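Long-range contacts in CCMAN5 (PDB 2XSG), which hydrolyses alpha-mannosidic linkages as a bacterial family GH92 glycosidase that binds calcium, and enables mannose-6-phosphate modification of yeast-produced human lysosomal enzymes: residues W501-G506 / A563-R568; E493-P498 / T513-D518; L159-E164 / A236-D241; S173-E178 / V232-I237. All coordinates share one frame; numbering follows the deposited sequence.

The four contacts form two pairs well apart in the molecule. Interactions 3 and 4 come first in sequence, in the N-terminal beta domain of this GH92 enzyme; their centres lie about 9 Å apart, and they share A236 and I237 on strand 235-240. Interaction 3 joins that strand to strand 158-162 within one sheet, whereas interaction 4 reaches across to strand 169-179 of a second, larger sheet. Interactions 1 and 2 follow in the catalytic domain, about 19 Å apart between centres, with segments that alternate along the chain around the hairpin of strands 496-497 and 508-512. About 65 Å separates the centres of interactions 1 and 3, so the two pairs lie in different domains and do not touch.

Interaction 1: residues W501-G506 / A563-R568; sequences WTAADG and ARLGMR
The loop W501-G506 rests against one flank of helix 560-570, and the contact is made by van der Waals touches. L565 carries the contact. Its CG is anti to the carbonyl carbon (chi1 -71°), which sends the side chain out from the helix toward the loop, and its CD1 methyl lands 3.8 Å from A503 CB. The same methyl lies beside the carboxylate of D505, 3.9 Å from OD1, the two side chains crossing obliquely.

W501 makes the second touch, against the helix backbone. With CG anti to the backbone N (chi1 178°), the indole reaches past A503 and brings the far corner of its six-membered ring to the helix: CZ3 is 3.9 Å from L565 O and 4.2 Å from G566 CA.

Polar bonds shape the loop. A type I turn runs from A503 to G506, closed by G506 N to A503 O at 2.9 Å. D505 holds its CG in the crowded position between N and the carbonyl carbon, and its OD1 is bonded to T507 OG1, which helps fix the carboxylate next to L565. The guanidinium of R564 is 6.3 Å away (NH2 to D505 OD2), so any attraction is probably long-range; R564 pairs instead with E561.

The loop is the tip of the hairpin between strands 496-497 and 508-512. W501 bonds to V509 through the backbone, packs on V509 and L511, and stacks on H569 of helix 560-570.

Interaction 2: residues E493-P498 / T513-D518; sequences EKLTKP and TPRAAD
Two hydrogen bonds tie successive carbonyls near the C-terminal end of helix 478-495 to the chain that follows strand 508-512. R515 NH1 donates to K494 O at 2.7 Å, meeting a lone pair in the carbonyl plane, although the bond is bent (135° at the hydrogen) and the oxygen sits 26° out of the guanidinium plane. One residue on, T513 N reaches L495 O at 3.0 Å, approaching nearly along the C=O axis. At its C-terminal end the helix dipole is negative, which would probably favour the cationic guanidinium.

R515 is held from several sides. Its chain runs extended from CG to NE, NE bonds to G519 O, and W521 makes a cation-pi contact; together these fix the rotation of the guanidinium. The ammonium of K494 is turned elsewhere, into a salt bridge of 2.9 Å from NZ to E493 OE2, met from above the carboxylate plane. That leaves its charge 6.6 Å from R515 NH1, and the E493 carboxylate probably softens the repulsion.

The remaining touches are van der Waals. L495 CD2 meets the aliphatic root of R515 at CB, 3.7 Å away. K497 crosses T513 obliquely, its CB 3.5 Å from T513 OG1 and its CD 4.0 Å from T513 CG2. The T513 hydroxyl itself bonds to L511 O and to H526 NE2.

Around this junction, K497 pairs through its backbone with L511 in the two-stranded hairpin, while L495 packs on S458 and P514 on P455, both of helix 455-474.

Interaction 3: residues L159-E164 / A236-D241; sequences LVVDLE and AILTFD
Strands 158-162 and 235-240 lie side by side as an antiparallel pair in one sheet of the N-terminal beta-sandwich domain; residues 159-162 and 236-240 run 166° apart. Four backbone bonds lock the register: L159 and L238 bond N-H to C=O in both directions, as do V161 and A236, the shortest being V161 N to A236 O at 2.7 Å. V160 and I237 form the non-hydrogen-bonded pair between them.

The side chains of L159, V161, A236 and L238 share one face of the sheet, turned to the sandwich interior, where V161 and A236 meet L187 and L238 meets V185 of strand 185-195. L159 and L238 both hold CG anti to the carbonyl carbon, beside the backbone N. L238 thereby brings CD1 to V161 CG2, 4.0 Å away, a diagonal touch along the face. V160 and I237 point to the other face, CG2 against CG1 at 4.2 Å, and both pack on W217.

Beyond the paired stretch, F240 swings back toward L159: with CG also anti to the carbonyl carbon (chi1 -56°), the ring crosses the leucine obliquely, and its CE1 stops 3.9 Å from L159 CG.

Interaction 4: residues S173-E178 / V232-I237; sequences SSVQVE and VDTGAI
S173 OG sits between two partners on the facing segment. It donates to V232 O at 2.8 Å, the hydroxyl standing above the carbonyl plane, 54° out of it, and it accepts from T234 OG1 at 2.7 Å. Both hydroxyls occupy the crowded position between backbone N and carbonyl carbon (chi1 69° for S173, 67° for T234), which points them at each other and makes a short hydrogen-bond chain, T234 to S173 to V232.

Next to this polar knot, V175 packs with both methyls: CG1 lies 3.9 Å from G235 O, and CG2, anti to the backbone N, comes within 4.3 Å of A236 CB. The two facing sheets of the beta-sandwich are bridged here, for S173 and V175 belong to strand 169-179, while residues 232-234 carry the chain from that sheet's strand 228-231 to strand 235-240 of the other.

Farther out, backbone bonds from S173 to G231 and from V175 to Q229 position the serine and valine. The crossing segment is pinned by D219, whose carboxylate oxygens take V232 N and D233 N. D233 points away from the strand, its OD1 held by W217 NE1 and R91.

Interaction 1: residues W501-G506 / A563-R568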
loop_
_atom_site.group_PDB
_atom_site.type_symbol
_atom_site.label_atom_id
_atom_site.label_comp_id
_atom_site.label_asym_id
_atom_site.label_seq_id
_atom_site.Cartn_x
_atom_site.Cartn_y
_atom_site.Cartn_z
ATOM N N TRP A 501 6.671 32.845 -9.308
ATOM C CA TRP A 501 7.019 33.235 -7.962
ATOM C C TRP A 501 8.319 34.041 -8.012
ATOM O O TRP A 501 9.226 33.710 -8.776
ATOM C CB TRP A 501 7.164 32.014 -7.038
ATOM C CG TRP A 501 7.566 32.419 -5.677
ATOM C CD1 TRP A 501 6.818 33.136 -4.780
ATOM C CD2 TRP A 501 8.843 32.198 -5.051
ATOM N NE1 TRP A 501 7.549 33.369 -3.632
ATOM C CE2 TRP A 501 8.787 32.791 -3.769
ATOM C CE3 TRP A 501 10.019 31.547 -5.444
ATOM C CZ2 TRP A 501 9.874 32.760 -2.880
ATOM C CZ3 TRP A 501 11.096 31.506 -4.555
ATOM C CH2 TRP A 501 11.017 32.118 -3.298
ATOM N N THR A 502 8.391 35.106 -7.213
ATOM C CA THR A 502 9.585 35.957 -7.152
ATOM C C THR A 502 10.275 35.795 -5.805
ATOM O O THR A 502 9.666 36.038 -4.758
ATOM C CB THR A 502 9.233 37.426 -7.383
ATOM O OG1 THR A 502 8.723 37.593 -8.713
ATOM C CG2 THR A 502 10.472 38.322 -7.192
ATOM N N ALA A 503 11.539 35.375 -5.837
ATOM C CA ALA A 503 12.314 35.173 -4.618
ATOM C C ALA A 503 12.600 36.490 -3.874
ATOM O O ALA A 503 12.420 37.578 -4.433
ATOM C CB ALA A 503 13.614 34.421 -4.928
ATOM N N ALA A 504 13.049 36.375 -2.619
ATOM C CA ALA A 504 13.319 37.538 -1.753
ATOM C C ALA A 504 14.329 38.520 -2.352
ATOM O O ALA A 504 14.262 39.712 -2.096
ATOM C CB ALA A 504 13.778 37.083 -0.364
ATOM N N ASP A 505 15.254 38.017 -3.160
ATOM C CA ASP A 505 16.240 38.865 -3.807
ATOM C C ASP A 505 15.854 39.226 -5.251
ATOM O O ASP A 505 16.700 39.702 -6.014
ATOM C CB ASP A 505 17.588 38.160 -3.813
ATOM C CG ASP A 505 17.611 36.955 -4.744
ATOM O OD1 ASP A 505 16.530 36.524 -5.212
ATOM O OD2 ASP A 505 18.710 36.443 -5.016
ATOM N N GLY A 506 14.601 38.975 -5.632
ATOM C CA GLY A 506 14.118 39.333 -6.974
ATOM C C GLY A 506 14.211 38.248 -8.041
ATOM O O GLY A 506 13.654 38.409 -9.123
ATOM N N ALA A 563 15.811 27.438 -9.237
ATOM C CA ALA A 563 15.441 26.125 -8.653
ATOM C C ALA A 563 15.831 26.028 -7.194
ATOM O O ALA A 563 15.040 25.553 -6.359
ATOM C CB ALA A 563 16.091 24.990 -9.420
ATOM N N ARG A 564 17.061 26.455 -6.898
ATOM C CA ARG A 564 17.637 26.349 -5.560
ATOM C C ARG A 564 16.802 27.156 -4.577
ATOM O O ARG A 564 16.497 26.673 -3.481
ATOM C CB ARG A 564 19.108 26.804 -5.553
ATOM C CG ARG A 564 19.847 26.631 -4.196
ATOM C CD ARG A 564 21.199 27.388 -4.155
ATOM N NE ARG A 564 21.009 28.834 -4.016
ATOM C CZ ARG A 564 20.751 29.461 -2.867
ATOM N NH1 ARG A 564 20.669 28.779 -1.724
ATOM N NH2 ARG A 564 20.574 30.782 -2.858
ATOM N N LEU A 565 16.410 28.362 -4.993
ATOM C CA LEU A 565 15.601 29.247 -4.152
ATOM C C LEU A 565 14.148 28.741 -4.059
ATOM O O LEU A 565 13.518 28.854 -3.013
ATOM C CB LEU A 565 15.653 30.686 -4.673
ATOM C CG LEU A 565 16.985 31.438 -4.495
ATOM C CD1 LEU A 565 17.006 32.676 -5.358
ATOM C CD2 LEU A 565 17.215 31.830 -3.034
ATOM N N GLY A 566 13.631 28.177 -5.153
ATOM C CA GLY A 566 12.307 27.534 -5.146
ATOM C C GLY A 566 12.208 26.397 -4.132
ATOM O O GLY A 566 11.233 26.305 -3.359
ATOM N N MET A 567 13.229 25.542 -4.125
ATOM C CA MET A 567 13.294 24.385 -3.230
ATOM C C MET A 567 13.345 24.829 -1.791
ATOM O O MET A 567 12.613 24.308 -0.961
ATOM C CB MET A 567 14.486 23.492 -3.572
ATOM C CG MET A 567 14.145 22.378 -4.544
ATOM S SD MET A 567 12.714 21.348 -4.070
ATOM C CE MET A 567 13.292 20.599 -2.567
ATOM N N ARG A 568 14.176 25.830 -1.503
ATOM C CA ARG A 568 14.189 26.436 -0.182
ATOM C C ARG A 568 12.829 26.998 0.240
ATOM O O ARG A 568 12.413 26.775 1.363
ATOM C CB ARG A 568 15.309 27.478 -0.062
ATOM C CG ARG A 568 16.701 26.856 -0.286
ATOM C CD ARG A 568 17.838 27.863 -0.219
ATOM N NE ARG A 568 17.999 28.330 1.155
ATOM C CZ ARG A 568 18.915 27.891 2.016
ATOM N NH1 ARG A 568 19.801 26.986 1.665
ATOM N NH2 ARG A 568 18.940 28.387 3.236
#

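Interaction 2: residues E493-P498 / T513-D518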
loop_
_atom_site.group_PDB
_atom_site.type_symbol
_atom_site.label_atom_id
_atom_site.label_comp_id
_atom_site.label_asym_id
_atom_site.label_seq_id
_atom_site.Cartn_x
_atom_site.Cartn_y
_atom_site.Cartn_z
ATOM N N GLU A 493 8.053 22.118 -20.535
ATOM C CA GLU A 493 8.348 23.269 -21.387
ATOM C C GLU A 493 7.174 24.233 -21.478
ATOM O O GLU A 493 7.362 25.444 -21.393
ATOM C CB GLU A 493 8.740 22.793 -22.784
ATOM C CG GLU A 493 9.163 23.884 -23.754
ATOM C CD GLU A 493 8.847 23.497 -25.188
ATOM O OE1 GLU A 493 8.715 22.278 -25.462
ATOM O OE2 GLU A 493 8.717 24.412 -26.035
ATOM N N LYS A 494 5.967 23.689 -21.616
ATOM C CA LYS A 494 4.787 24.483 -21.948
ATOM C C LYS A 494 3.973 24.981 -20.748
ATOM O O LYS A 494 3.206 25.937 -20.888
ATOM C CB LYS A 494 3.861 23.703 -22.905
ATOM C CG LYS A 494 4.504 23.254 -24.221
ATOM C CD LYS A 494 4.320 24.318 -25.304
ATOM C CE LYS A 494 4.615 23.760 -26.694
ATOM N NZ LYS A 494 6.069 23.768 -27.023
ATOM N N LEU A 495 4.108 24.330 -19.588
ATOM C CA LEU A 495 3.324 24.744 -18.413
ATOM C C LEU A 495 4.110 25.395 -17.273
ATOM O O LEU A 495 3.516 25.791 -16.274
ATOM C CB LEU A 495 2.449 23.587 -17.885
ATOM C CG LEU A 495 1.412 23.023 -18.855
ATOM C CD1 LEU A 495 0.619 21.915 -18.183
ATOM C CD2 LEU A 495 0.486 24.119 -19.343
ATOM N N THR A 496 5.432 25.504 -17.399
ATOM C CA THR A 496 6.217 26.170 -16.350
ATOM C C THR A 496 6.224 27.657 -16.668
ATOM O O THR A 496 6.957 28.109 -17.538
ATOM C CB THR A 496 7.672 25.645 -16.254
ATOM O OG1 THR A 496 7.684 24.218 -16.139
ATOM C CG2 THR A 496 8.399 26.257 -15.058
ATOM N N LYS A 497 5.391 28.413 -15.970
ATOM C CA LYS A 497 5.255 29.848 -16.213
ATOM C C LYS A 497 6.399 30.635 -15.607
ATOM O O LYS A 497 6.573 30.623 -14.384
ATOM C CB LYS A 497 3.938 30.360 -15.637
ATOM C CG LYS A 497 3.766 31.866 -15.789
ATOM C CD LYS A 497 2.580 32.358 -15.008
ATOM C CE LYS A 497 2.362 33.836 -15.288
ATOM N NZ LYS A 497 1.240 34.347 -14.483
ATOM N N PRO A 498 7.171 31.352 -16.448
ATOM C CA PRO A 498 8.293 32.127 -15.897
ATOM C C PRO A 498 7.815 33.183 -14.919
ATOM O O PRO A 498 6.755 33.764 -15.117
ATOM C CB PRO A 498 8.887 32.816 -17.130
ATOM C CG PRO A 498 8.487 31.932 -18.270
ATOM C CD PRO A 498 7.109 31.443 -17.915
ATOM N N THR A 513 1.726 26.076 -13.849
ATOM C CA THR A 513 0.585 26.999 -13.835
ATOM C C THR A 513 -0.437 26.575 -14.915
ATOM O O THR A 513 -0.037 26.200 -16.018
ATOM C CB THR A 513 1.067 28.454 -14.119
ATOM O OG1 THR A 513 2.074 28.809 -13.180
ATOM C CG2 THR A 513 -0.057 29.472 -14.003
ATOM N N PRO A 514 -1.756 26.618 -14.608
ATOM C CA PRO A 514 -2.708 26.277 -15.659
ATOM C C PRO A 514 -2.628 27.291 -16.823
ATOM O O PRO A 514 -2.397 28.491 -16.609
ATOM C CB PRO A 514 -4.061 26.370 -14.948
ATOM C CG PRO A 514 -3.818 27.375 -13.853
ATOM C CD PRO A 514 -2.438 27.038 -13.375
ATOM N N ARG A 515 -2.828 26.793 -18.032
ATOM C CA ARG A 515 -2.684 27.601 -19.234
ATOM C C ARG A 515 -3.886 27.389 -20.125
ATOM O O ARG A 515 -4.293 26.255 -20.379
ATOM C CB ARG A 515 -1.410 27.212 -19.969
ATOM C CG ARG A 515 -0.739 28.350 -20.703
ATOM C CD ARG A 515 0.403 27.841 -21.585
ATOM N NE ARG A 515 1.026 28.957 -22.305
ATOM C CZ ARG A 515 2.224 28.923 -22.881
ATOM N NH1 ARG A 515 2.970 27.822 -22.846
ATOM N NH2 ARG A 515 2.674 30.006 -23.495
ATOM N N ALA A 516 -4.458 28.504 -20.585
ATOM C CA ALA A 516 -5.640 28.500 -21.425
ATOM C C ALA A 516 -5.323 27.940 -22.819
ATOM O O ALA A 516 -4.150 27.805 -23.202
ATOM C CB ALA A 516 -6.227 29.921 -21.523
ATOM N N ALA A 517 -6.373 27.620 -23.568
ATOM C CA ALA A 517 -6.218 27.141 -24.938
ATOM C C ALA A 517 -5.389 28.096 -25.811
ATOM O O ALA A 517 -4.534 27.646 -26.565
ATOM C CB ALA A 517 -7.579 26.845 -25.569
ATOM N N ASP A 518 -5.599 29.407 -25.661
ATOM C CA ASP A 518 -4.903 30.401 -26.495
ATOM C C ASP A 518 -3.471 30.722 -26.022
ATOM O O ASP A 518 -2.829 31.662 -26.513
ATOM C CB ASP A 518 -5.757 31.680 -26.669
ATOM C CG ASP A 518 -5.929 32.482 -25.371
ATOM O OD1 ASP A 518 -5.296 32.158 -24.340
ATOM O OD2 ASP A 518 -6.699 33.466 -25.385
#

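Interaction 3: residues L159-E164 / A236-D241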
loop_
_atom_site.group_PDB
_atom_site.type_symbol
_atom_site.label_atom_id
_atom_site.label_comp_id
_atom_site.label_asym_id
_atom_site.label_seq_id
_atom_site.Cartn_x
_atom_site.Cartn_y
_atom_site.Cartn_z
ATOM N N LEU A 159 -21.335 -20.226 15.178
ATOM C CA LEU A 159 -20.623 -19.273 14.356
ATOM C C LEU A 159 -21.560 -18.863 13.244
ATOM O O LEU A 159 -22.097 -19.719 12.543
ATOM C CB LEU A 159 -19.348 -19.899 13.763
ATOM C CG LEU A 159 -18.245 -20.351 14.725
ATOM C CD1 LEU A 159 -17.078 -20.948 13.969
ATOM C CD2 LEU A 159 -17.742 -19.181 15.566
ATOM N N VAL A 160 -21.777 -17.563 13.115
ATOM C CA VAL A 160 -22.550 -17.013 12.020
ATOM C C VAL A 160 -21.551 -16.737 10.906
ATOM O O VAL A 160 -20.496 -16.130 11.164
ATOM C CB VAL A 160 -23.238 -15.702 12.430
ATOM C CG1 VAL A 160 -23.838 -14.998 11.223
ATOM C CG2 VAL A 160 -24.310 -15.972 13.487
ATOM N N VAL A 161 -21.868 -17.191 9.696
ATOM C CA VAL A 161 -21.053 -16.877 8.532
ATOM C C VAL A 161 -21.902 -15.918 7.689
ATOM O O VAL A 161 -22.828 -16.344 7.025
ATOM C CB VAL A 161 -20.643 -18.161 7.748
ATOM C CG1 VAL A 161 -19.759 -17.832 6.551
ATOM C CG2 VAL A 161 -19.956 -19.183 8.668
ATOM N N ASP A 162 -21.598 -14.623 7.767
ATOM C CA ASP A 162 -22.381 -13.584 7.098
ATOM C C ASP A 162 -21.739 -13.216 5.755
ATOM O O ASP A 162 -20.611 -12.663 5.698
ATOM C CB ASP A 162 -22.479 -12.368 8.012
ATOM C CG ASP A 162 -23.532 -11.379 7.575
ATOM O OD1 ASP A 162 -23.748 -11.184 6.360
ATOM O OD2 ASP A 162 -24.172 -10.781 8.456
ATOM N N LEU A 163 -22.452 -13.504 4.675
ATOM C CA LEU A 163 -21.897 -13.317 3.334
ATOM C C LEU A 163 -22.331 -12.021 2.671
ATOM O O LEU A 163 -22.031 -11.781 1.499
ATOM C CB LEU A 163 -22.219 -14.513 2.435
ATOM C CG LEU A 163 -21.460 -15.827 2.672
ATOM C CD1 LEU A 163 -19.955 -15.594 2.854
ATOM C CD2 LEU A 163 -21.989 -16.527 3.865
ATOM N N GLU A 164 -23.035 -11.178 3.422
ATOM C CA GLU A 164 -23.427 -9.874 2.890
ATOM C C GLU A 164 -22.350 -8.821 3.176
ATOM O O GLU A 164 -22.110 -7.958 2.348
ATOM C CB GLU A 164 -24.781 -9.440 3.457
ATOM C CG GLU A 164 -25.404 -8.243 2.728
ATOM C CD GLU A 164 -24.847 -6.898 3.204
ATOM O OE1 GLU A 164 -24.251 -6.835 4.300
ATOM O OE2 GLU A 164 -24.994 -5.896 2.468
ATOM N N ALA A 236 -24.923 -18.404 6.492
ATOM C CA ALA A 236 -25.130 -19.684 7.163
ATOM C C ALA A 236 -24.841 -19.549 8.656
ATOM O O ALA A 236 -24.018 -18.731 9.069
ATOM C CB ALA A 236 -24.252 -20.767 6.538
ATOM N N ILE A 237 -25.551 -20.330 9.462
ATOM C CA ILE A 237 -25.326 -20.344 10.906
ATOM C C ILE A 237 -24.978 -21.765 11.321
ATOM O O ILE A 237 -25.750 -22.696 11.084
ATOM C CB ILE A 237 -26.541 -19.785 11.693
ATOM C CG1 ILE A 237 -26.884 -18.366 11.161
ATOM C CG2 ILE A 237 -26.257 -19.776 13.190
ATOM C CD1 ILE A 237 -27.996 -17.637 11.898
ATOM N N LEU A 238 -23.783 -21.920 11.877
ATOM C CA LEU A 238 -23.288 -23.211 12.345
ATOM C C LEU A 238 -23.548 -23.314 13.835
ATOM O O LEU A 238 -23.243 -22.386 14.571
ATOM C CB LEU A 238 -21.778 -23.327 12.085
ATOM C CG LEU A 238 -21.318 -23.213 10.621
ATOM C CD1 LEU A 238 -19.875 -22.702 10.517
ATOM C CD2 LEU A 238 -21.495 -24.548 9.870
ATOM N N THR A 239 -24.103 -24.440 14.270
ATOM C CA THR A 239 -24.375 -24.689 15.686
ATOM C C THR A 239 -23.671 -25.980 16.112
ATOM O O THR A 239 -23.787 -27.022 15.440
ATOM C CB THR A 239 -25.894 -24.750 15.978
ATOM O OG1 THR A 239 -26.519 -23.544 15.514
ATOM C CG2 THR A 239 -26.164 -24.892 17.479
ATOM N N PHE A 240 -22.934 -25.880 17.217
ATOM C CA PHE A 240 -22.112 -26.965 17.745
ATOM C C PHE A 240 -22.701 -27.560 19.029
ATOM O O PHE A 240 -23.577 -26.968 19.661
ATOM C CB PHE A 240 -20.680 -26.463 17.999
ATOM C CG PHE A 240 -20.039 -25.869 16.788
ATOM C CD1 PHE A 240 -20.271 -24.533 16.437
ATOM C CD2 PHE A 240 -19.239 -26.653 15.956
ATOM C CE1 PHE A 240 -19.686 -23.984 15.286
ATOM C CE2 PHE A 240 -18.651 -26.108 14.810
ATOM C CZ PHE A 240 -18.873 -24.775 14.478
ATOM N N ASP A 241 -22.211 -28.741 19.398
ATOM C CA ASP A 241 -22.577 -29.353 20.669
ATOM C C ASP A 241 -21.908 -28.631 21.855
ATOM O O ASP A 241 -20.714 -28.311 21.789
ATOM C CB ASP A 241 -22.181 -30.831 20.675
ATOM C CG ASP A 241 -22.933 -31.621 21.728
ATOM O OD1 ASP A 241 -23.936 -32.281 21.368
ATOM O OD2 ASP A 241 -22.563 -31.551 22.922
#

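Interaction 4: residues S173-E178 / V232-I237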
loop_
_atom_site.group_PDB
_atom_site.type_symbol
_atom_site.label_atom_id
_atom_site.label_comp_id
_atom_site.label_asym_id
_atom_site.label_seq_id
_atom_site.Cartn_x
_atom_site.Cartn_y
_atom_site.Cartn_z
ATOM N N SER A 173 -23.611 -13.081 -3.701
ATOM C CA SER A 173 -22.963 -14.101 -2.885
ATOM C C SER A 173 -23.721 -15.418 -2.983
ATOM O O SER A 173 -24.887 -15.439 -3.409
ATOM C CB SER A 173 -22.877 -13.651 -1.414
ATOM O OG SER A 173 -24.173 -13.628 -0.827
ATOM N N SER A 174 -23.052 -16.513 -2.618
ATOM C CA SER A 174 -23.700 -17.829 -2.555
ATOM C C SER A 174 -23.085 -18.676 -1.471
ATOM O O SER A 174 -21.943 -18.450 -1.047
ATOM C CB SER A 174 -23.601 -18.578 -3.888
ATOM O OG SER A 174 -22.245 -18.933 -4.153
ATOM N N VAL A 175 -23.853 -19.667 -1.032
ATOM C CA VAL A 175 -23.377 -20.612 -0.035
ATOM C C VAL A 175 -24.020 -21.977 -0.305
ATOM O O VAL A 175 -25.219 -22.066 -0.558
ATOM C CB VAL A 175 -23.601 -20.081 1.413
ATOM C CG1 VAL A 175 -25.107 -19.790 1.681
ATOM C CG2 VAL A 175 -22.997 -21.054 2.463
ATOM N N GLN A 176 -23.191 -23.012 -0.338
ATOM C CA GLN A 176 -23.649 -24.384 -0.413
ATOM C C GLN A 176 -23.127 -25.086 0.836
ATOM O O GLN A 176 -21.939 -24.968 1.168
ATOM C CB GLN A 176 -23.095 -25.030 -1.685
ATOM C CG GLN A 176 -23.518 -26.480 -1.920
ATOM C CD GLN A 176 -24.935 -26.580 -2.425
ATOM O OE1 GLN A 176 -25.288 -25.983 -3.442
ATOM N NE2 GLN A 176 -25.762 -27.318 -1.706
ATOM N N VAL A 177 -24.015 -25.807 1.515
ATOM C CA VAL A 177 -23.679 -26.583 2.703
ATOM C C VAL A 177 -23.491 -28.083 2.418
ATOM O O VAL A 177 -24.291 -28.681 1.704
ATOM C CB VAL A 177 -24.787 -26.425 3.788
ATOM C CG1 VAL A 177 -24.422 -27.178 5.039
ATOM C CG2 VAL A 177 -24.984 -24.971 4.109
ATOM N N GLU A 178 -22.451 -28.679 3.010
ATOM C CA GLU A 178 -22.204 -30.138 2.964
ATOM C C GLU A 178 -21.944 -30.641 4.373
ATOM O O GLU A 178 -21.110 -30.080 5.080
ATOM C CB GLU A 178 -20.945 -30.452 2.148
ATOM C CG GLU A 178 -21.136 -30.555 0.653
ATOM C CD GLU A 178 -21.937 -31.788 0.289
ATOM O OE1 GLU A 178 -21.457 -32.917 0.585
ATOM O OE2 GLU A 178 -23.046 -31.629 -0.280
ATOM N N VAL A 232 -27.797 -12.009 -2.985
ATOM C CA VAL A 232 -26.975 -10.867 -2.587
ATOM C C VAL A 232 -26.654 -10.977 -1.100
ATOM O O VAL A 232 -25.484 -11.154 -0.721
ATOM C CB VAL A 232 -27.691 -9.540 -2.887
ATOM C CG1 VAL A 232 -26.783 -8.363 -2.579
ATOM C CG2 VAL A 232 -28.109 -9.492 -4.343
ATOM N N ASP A 233 -27.695 -10.887 -0.266
ATOM C CA ASP A 233 -27.568 -11.137 1.176
ATOM C C ASP A 233 -27.840 -12.620 1.426
ATOM O O ASP A 233 -29.006 -13.065 1.418
ATOM C CB ASP A 233 -28.567 -10.266 1.946
ATOM C CG ASP A 233 -28.376 -10.311 3.461
ATOM O OD1 ASP A 233 -27.597 -11.143 3.966
ATOM O OD2 ASP A 233 -29.021 -9.487 4.160
ATOM N N THR A 234 -26.773 -13.394 1.623
ATOM C CA THR A 234 -26.908 -14.792 2.025
ATOM C C THR A 234 -26.012 -15.041 3.232
ATOM O O THR A 234 -25.125 -14.225 3.549
ATOM C CB THR A 234 -26.561 -15.812 0.869
ATOM O OG1 THR A 234 -25.167 -15.749 0.551
ATOM C CG2 THR A 234 -27.362 -15.517 -0.388
ATOM N N GLY A 235 -26.253 -16.160 3.910
ATOM C CA GLY A 235 -25.419 -16.575 5.017
ATOM C C GLY A 235 -25.727 -17.958 5.532
ATOM O O GLY A 235 -26.675 -18.607 5.076
ATOM N N ALA A 236 -24.923 -18.404 6.492
ATOM C CA ALA A 236 -25.130 -19.684 7.163
ATOM C C ALA A 236 -24.841 -19.549 8.656
ATOM O O ALA A 236 -24.018 -18.731 9.069
ATOM C CB ALA A 236 -24.252 -20.767 6.538
ATOM N N ILE A 237 -25.551 -20.330 9.462
ATOM C CA ILE A 237 -25.326 -20.344 10.906
ATOM C C ILE A 237 -24.978 -21.765 11.321
ATOM O O ILE A 237 -25.750 -22.696 11.084
ATOM C CB ILE A 237 -26.541 -19.785 11.693
ATOM C CG1 ILE A 237 -26.884 -18.366 11.161
ATOM C CG2 ILE A 237 -26.257 -19.776 13.190
ATOM C CD1 ILE A 237 -27.996 -17.637 11.898
#